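Local coordinates for putative uronate isomerase (Thermotoga maritima, PDB 4NAR), which is a putative isomerase of the lactate racemase family that probably has a lactate racemase-like activity, at residues S20-D25 / R217-N222; H46-N51 / F146-T151. One frame throughout, in Å; residues are numbered along the deposited sequence.

Contact 1: S20-D25 / R217-N222; sequences SKLVED and RSFTLN
R217 and D25 meet at one side of a helix-on-sheet contact in an alpha/beta domain: the C-terminal part of helix 12-24 packs on strand 217-227, an inner strand of the mixed sheet. The side chains of R217, F219 and L221 face this helix, while T220 and N222 touch helix 241-259. R217 bends at chi3 (66°), bringing its guanidinium to D25. NH1 donates to D25 O at 3.3 Å, with the oxygen close to the guanidinium plane but the donor 43° out of the carbonyl plane. The D25 carboxylate stands at 79° to the guanidinium, and R217 NH2 gives D25 OD1 a weak hydrogen bond of 3.4 Å, part of a salt bridge. The same NH2 forms a salt bridge with E240. F219 comes next; its CZ lies 3.4 Å above the R217 guanidinium plane, towards the rim. L22 CD1 sits over one face of the F219 ring in a CH-pi contact, 3.8 Å from the ring centroid. L26 also touches F219. Two residues along, L221 meets the other branch of L22, with L221 CD2 4.2 Å from L22 CD2.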
# COMPACT_ATOMS: atom_id res chain seq x y z
N SER A 20 -15.08 -14.06 -18.31
CA SER A 20 -15.32 -14.98 -19.42
C SER A 20 -14.99 -14.27 -20.72
O SER A 20 -14.30 -14.82 -21.59
CB SER A 20 -16.78 -15.45 -19.43
OG SER A 20 -16.90 -16.72 -20.04
N LYS A 21 -15.47 -13.04 -20.83
CA LYS A 21 -15.25 -12.20 -22.00
C LYS A 21 -13.75 -12.01 -22.25
O LYS A 21 -13.26 -12.25 -23.36
CB LYS A 21 -15.94 -10.85 -21.79
CG LYS A 21 -15.80 -9.86 -22.94
CD LYS A 21 -16.60 -8.59 -22.66
CE LYS A 21 -16.49 -7.59 -23.82
NZ LYS A 21 -16.95 -6.22 -23.44
N LEU A 22 -13.02 -11.59 -21.22
CA LEU A 22 -11.57 -11.39 -21.30
C LEU A 22 -10.79 -12.65 -21.73
O LEU A 22 -9.88 -12.57 -22.58
CB LEU A 22 -11.04 -10.86 -19.96
CG LEU A 22 -9.56 -11.06 -19.64
CD1 LEU A 22 -8.69 -10.04 -20.36
CD2 LEU A 22 -9.36 -10.97 -18.14
N VAL A 23 -11.16 -13.80 -21.16
CA VAL A 23 -10.52 -15.08 -21.48
C VAL A 23 -10.84 -15.53 -22.90
O VAL A 23 -9.98 -16.07 -23.61
CB VAL A 23 -10.95 -16.19 -20.49
CG1 VAL A 23 -10.56 -17.57 -21.02
CG2 VAL A 23 -10.32 -15.95 -19.11
N GLU A 24 -12.07 -15.28 -23.32
CA GLU A 24 -12.51 -15.59 -24.67
C GLU A 24 -11.64 -14.86 -25.70
O GLU A 24 -11.35 -15.40 -26.77
CB GLU A 24 -14.01 -15.28 -24.84
CG GLU A 24 -14.40 -14.58 -26.14
CD GLU A 24 -15.06 -13.22 -25.90
OE1 GLU A 24 -16.28 -13.21 -25.56
OE2 GLU A 24 -14.38 -12.18 -26.04
N ASP A 25 -11.21 -13.64 -25.36
CA ASP A 25 -10.36 -12.85 -26.25
C ASP A 25 -8.87 -13.23 -26.16
O ASP A 25 -8.07 -12.80 -26.99
CB ASP A 25 -10.59 -11.35 -26.01
CG ASP A 25 -9.30 -10.58 -25.81
OD1 ASP A 25 -8.84 -9.90 -26.76
OD2 ASP A 25 -8.73 -10.67 -24.69
N ARG A 217 1.03 -10.66 -23.06
CA ARG A 217 -0.04 -9.66 -22.96
C ARG A 217 -0.31 -9.36 -21.48
O ARG A 217 -0.40 -10.29 -20.67
CB ARG A 217 -1.34 -10.17 -23.61
CG ARG A 217 -1.25 -10.42 -25.12
CD ARG A 217 -2.62 -10.84 -25.66
NE ARG A 217 -3.61 -9.77 -25.55
CZ ARG A 217 -4.90 -9.89 -25.87
NH1 ARG A 217 -5.38 -11.06 -26.30
NH2 ARG A 217 -5.72 -8.85 -25.73
N SER A 218 -0.45 -8.09 -21.14
CA SER A 218 -0.59 -7.68 -19.73
C SER A 218 -1.95 -7.08 -19.39
O SER A 218 -2.37 -6.10 -20.00
CB SER A 218 0.47 -6.63 -19.38
OG SER A 218 1.74 -7.24 -19.28
N PHE A 219 -2.61 -7.61 -18.37
CA PHE A 219 -3.91 -7.07 -18.02
C PHE A 219 -3.94 -6.46 -16.65
O PHE A 219 -3.28 -6.93 -15.72
CB PHE A 219 -4.99 -8.14 -18.17
CG PHE A 219 -5.04 -8.71 -19.56
CD1 PHE A 219 -5.73 -8.04 -20.57
CD2 PHE A 219 -4.34 -9.87 -19.87
CE1 PHE A 219 -5.75 -8.54 -21.88
CE2 PHE A 219 -4.35 -10.38 -21.19
CZ PHE A 219 -5.05 -9.71 -22.19
N THR A 220 -4.68 -5.37 -16.53
CA THR A 220 -4.98 -4.81 -15.23
C THR A 220 -6.43 -5.12 -14.90
O THR A 220 -7.33 -4.94 -15.73
CB THR A 220 -4.71 -3.29 -15.15
OG1 THR A 220 -5.13 -2.82 -13.87
CG2 THR A 220 -5.45 -2.51 -16.26
N LEU A 221 -6.63 -5.63 -13.70
CA LEU A 221 -7.96 -5.89 -13.18
C LEU A 221 -8.03 -5.07 -11.90
O LEU A 221 -7.63 -5.53 -10.82
CB LEU A 221 -8.15 -7.40 -12.95
CG LEU A 221 -7.95 -8.26 -14.22
CD1 LEU A 221 -6.50 -8.65 -14.44
CD2 LEU A 221 -8.84 -9.50 -14.22
N ASN A 222 -8.50 -3.83 -12.04
CA ASN A 222 -8.42 -2.81 -11.00
C ASN A 222 -9.73 -2.77 -10.19
O ASN A 222 -10.78 -2.33 -10.68
CB ASN A 222 -8.12 -1.45 -11.65
CG ASN A 222 -7.61 -0.40 -10.65
OD1 ASN A 222 -7.89 -0.48 -9.44
ND2 ASN A 222 -6.85 0.58 -11.16

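Contact 2: H46-N51 / F146-T151; sequences HLVAKN and FFINGT. With ACT (acetate ion), chain E.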
# COMPACT_ATOMS: atom_id res chain seq x y z
N HIS A 46 -10.29 -13.09 -4.30
CA HIS A 46 -10.74 -14.48 -4.35
C HIS A 46 -11.85 -14.73 -5.38
O HIS A 46 -11.85 -15.78 -6.03
CB HIS A 46 -11.14 -14.98 -2.95
CG HIS A 46 -12.38 -14.33 -2.38
ND1 HIS A 46 -13.54 -15.03 -2.16
CD2 HIS A 46 -12.60 -13.06 -1.97
CE1 HIS A 46 -14.45 -14.20 -1.64
NE2 HIS A 46 -13.90 -13.01 -1.52
N LEU A 47 -12.75 -13.76 -5.55
CA LEU A 47 -13.79 -13.85 -6.58
C LEU A 47 -13.19 -13.71 -7.98
O LEU A 47 -13.69 -14.29 -8.94
CB LEU A 47 -14.88 -12.78 -6.38
CG LEU A 47 -15.82 -12.80 -5.16
CD1 LEU A 47 -16.74 -11.57 -5.19
CD2 LEU A 47 -16.66 -14.07 -5.09
N VAL A 48 -12.13 -12.92 -8.10
CA VAL A 48 -11.53 -12.69 -9.41
C VAL A 48 -10.60 -13.83 -9.81
O VAL A 48 -10.73 -14.43 -10.89
CB VAL A 48 -10.73 -11.37 -9.43
CG1 VAL A 48 -10.19 -11.07 -10.84
CG2 VAL A 48 -11.60 -10.22 -8.96
N ALA A 49 -9.66 -14.14 -8.91
CA ALA A 49 -8.65 -15.16 -9.17
C ALA A 49 -9.25 -16.54 -9.44
O ALA A 49 -8.92 -17.18 -10.44
CB ALA A 49 -7.69 -15.23 -8.00
N LYS A 50 -10.12 -17.00 -8.55
CA LYS A 50 -10.67 -18.35 -8.68
C LYS A 50 -11.48 -18.51 -9.98
O LYS A 50 -11.44 -19.57 -10.61
CB LYS A 50 -11.49 -18.73 -7.44
CG LYS A 50 -13.00 -18.54 -7.56
CD LYS A 50 -13.69 -18.67 -6.20
CE LYS A 50 -15.22 -18.69 -6.36
NZ LYS A 50 -15.89 -18.32 -5.08
N ASN A 51 -12.19 -17.47 -10.40
CA ASN A 51 -12.99 -17.55 -11.62
C ASN A 51 -12.13 -17.44 -12.86
O ASN A 51 -12.34 -18.17 -13.83
CB ASN A 51 -14.13 -16.53 -11.63
CG ASN A 51 -15.30 -16.96 -10.76
OD1 ASN A 51 -15.87 -18.04 -10.97
ND2 ASN A 51 -15.64 -16.14 -9.76
N PHE A 146 -1.78 -11.27 -15.47
CA PHE A 146 -2.96 -10.60 -14.95
C PHE A 146 -2.60 -9.97 -13.63
O PHE A 146 -2.17 -10.65 -12.71
CB PHE A 146 -4.06 -11.63 -14.74
CG PHE A 146 -4.37 -12.43 -15.97
CD1 PHE A 146 -3.81 -13.69 -16.15
CD2 PHE A 146 -5.21 -11.92 -16.95
CE1 PHE A 146 -4.09 -14.43 -17.30
CE2 PHE A 146 -5.50 -12.66 -18.10
CZ PHE A 146 -4.93 -13.92 -18.27
N PHE A 147 -2.75 -8.67 -13.55
CA PHE A 147 -2.46 -7.98 -12.31
C PHE A 147 -3.80 -7.61 -11.65
O PHE A 147 -4.50 -6.71 -12.13
CB PHE A 147 -1.66 -6.70 -12.58
CG PHE A 147 -0.32 -6.92 -13.24
CD1 PHE A 147 0.86 -6.89 -12.49
CD2 PHE A 147 -0.23 -7.11 -14.63
CE1 PHE A 147 2.11 -7.06 -13.11
CE2 PHE A 147 1.01 -7.29 -15.26
CZ PHE A 147 2.18 -7.25 -14.50
N ILE A 148 -4.16 -8.29 -10.57
CA ILE A 148 -5.37 -7.96 -9.84
C ILE A 148 -4.98 -6.96 -8.74
O ILE A 148 -4.39 -7.32 -7.71
CB ILE A 148 -6.03 -9.20 -9.21
CG1 ILE A 148 -6.19 -10.31 -10.26
CG2 ILE A 148 -7.37 -8.84 -8.58
CD1 ILE A 148 -6.67 -11.64 -9.70
N ASN A 149 -5.28 -5.69 -8.97
CA ASN A 149 -4.88 -4.65 -8.03
C ASN A 149 -6.12 -3.97 -7.44
O ASN A 149 -7.24 -4.22 -7.88
CB ASN A 149 -3.97 -3.64 -8.74
CG ASN A 149 -4.58 -3.11 -10.04
OD1 ASN A 149 -5.15 -2.02 -10.06
ND2 ASN A 149 -4.46 -3.89 -11.14
N GLY A 150 -5.93 -3.12 -6.44
CA GLY A 150 -7.07 -2.47 -5.80
C GLY A 150 -6.79 -1.02 -5.47
O GLY A 150 -5.65 -0.65 -5.08
N THR A 151 -7.83 -0.18 -5.60
CA THR A 151 -7.65 1.27 -5.50
C THR A 151 -8.36 1.88 -4.29
O THR A 151 -9.57 1.71 -4.10
CB THR A 151 -8.09 2.00 -6.79
OG1 THR A 151 -7.23 1.61 -7.88
CG2 THR A 151 -8.02 3.51 -6.61
C ACT E . -1.85 -2.41 -5.08
O ACT E . -1.74 -1.19 -4.87
OXT ACT E . -2.88 -2.73 -5.69
CH3 ACT E . -0.81 -3.39 -4.61
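V48 and I148 touch through methyl groups, and the flat groups of the two segments lie at a distance from them. The F147 ring meets F245 edge-to-face, and the H46 imidazole has L47 CG over one face, towards the rim. N51 ND2 donates to L47 O at 2.8 Å; the acceptor is tilted 18° out of the amide plane, while the donor is in the plane of the L47 carbonyl. E12 OE1 is a second partner of N51 ND2, so this nitrogen binds both its own helix and helix 12-24. The N149 amide is held through OD1 by G162 N and through ND2 by T220 OG1 and, weakly, by F147 O of its own strand.

The contact itself is wholly apolar. Helix 45-58 belongs to the beta-alpha-beta crossover joining the parallel strands 31-36 and 63-68, and it lies against the neighbouring strand 144-150. The I148 side chain is extended at chi2 (173°) and sends CD1 to the helix, where it meets V48 CG1 tip to tip at 3.7 Å. The same CD1 lies 4.1 Å from A49 CB, so one methyl rests on two successive helix residues. L221 and L19 also touch V48.

Towards the C-terminal end of strand 144-150 an acetate ion, probably from the crystallisation liquor, accepts a nearly straight bond from G150 N to its OXT (3.2 Å, 170°). R41 NH2 and G161 N bind the acetate as well, and N149 CB approaches OXT to 3.4 Å.

From the N terminus the chain passes through helix 12-24, the first half of contact 1, then strand 31-36 and helix 45-58, which begins contact 2. Strand 144-150 closes the loop of contact 2, and strand 217-227 later closes that of contact 1, so contact 2 is nested inside contact 1. The two helices thus pack on two adjacent parallel strands of one mixed sheet, with contact centres about 11 Å apart. Backbone pairing joins the strands through F219 O and F147 N, and the rings of F219 and F146 meet nearly parallel. Where strand 144-150 runs out, T151 OG1 is probably hydrogen-bonded to N222 OD1, midway along strand 217-227.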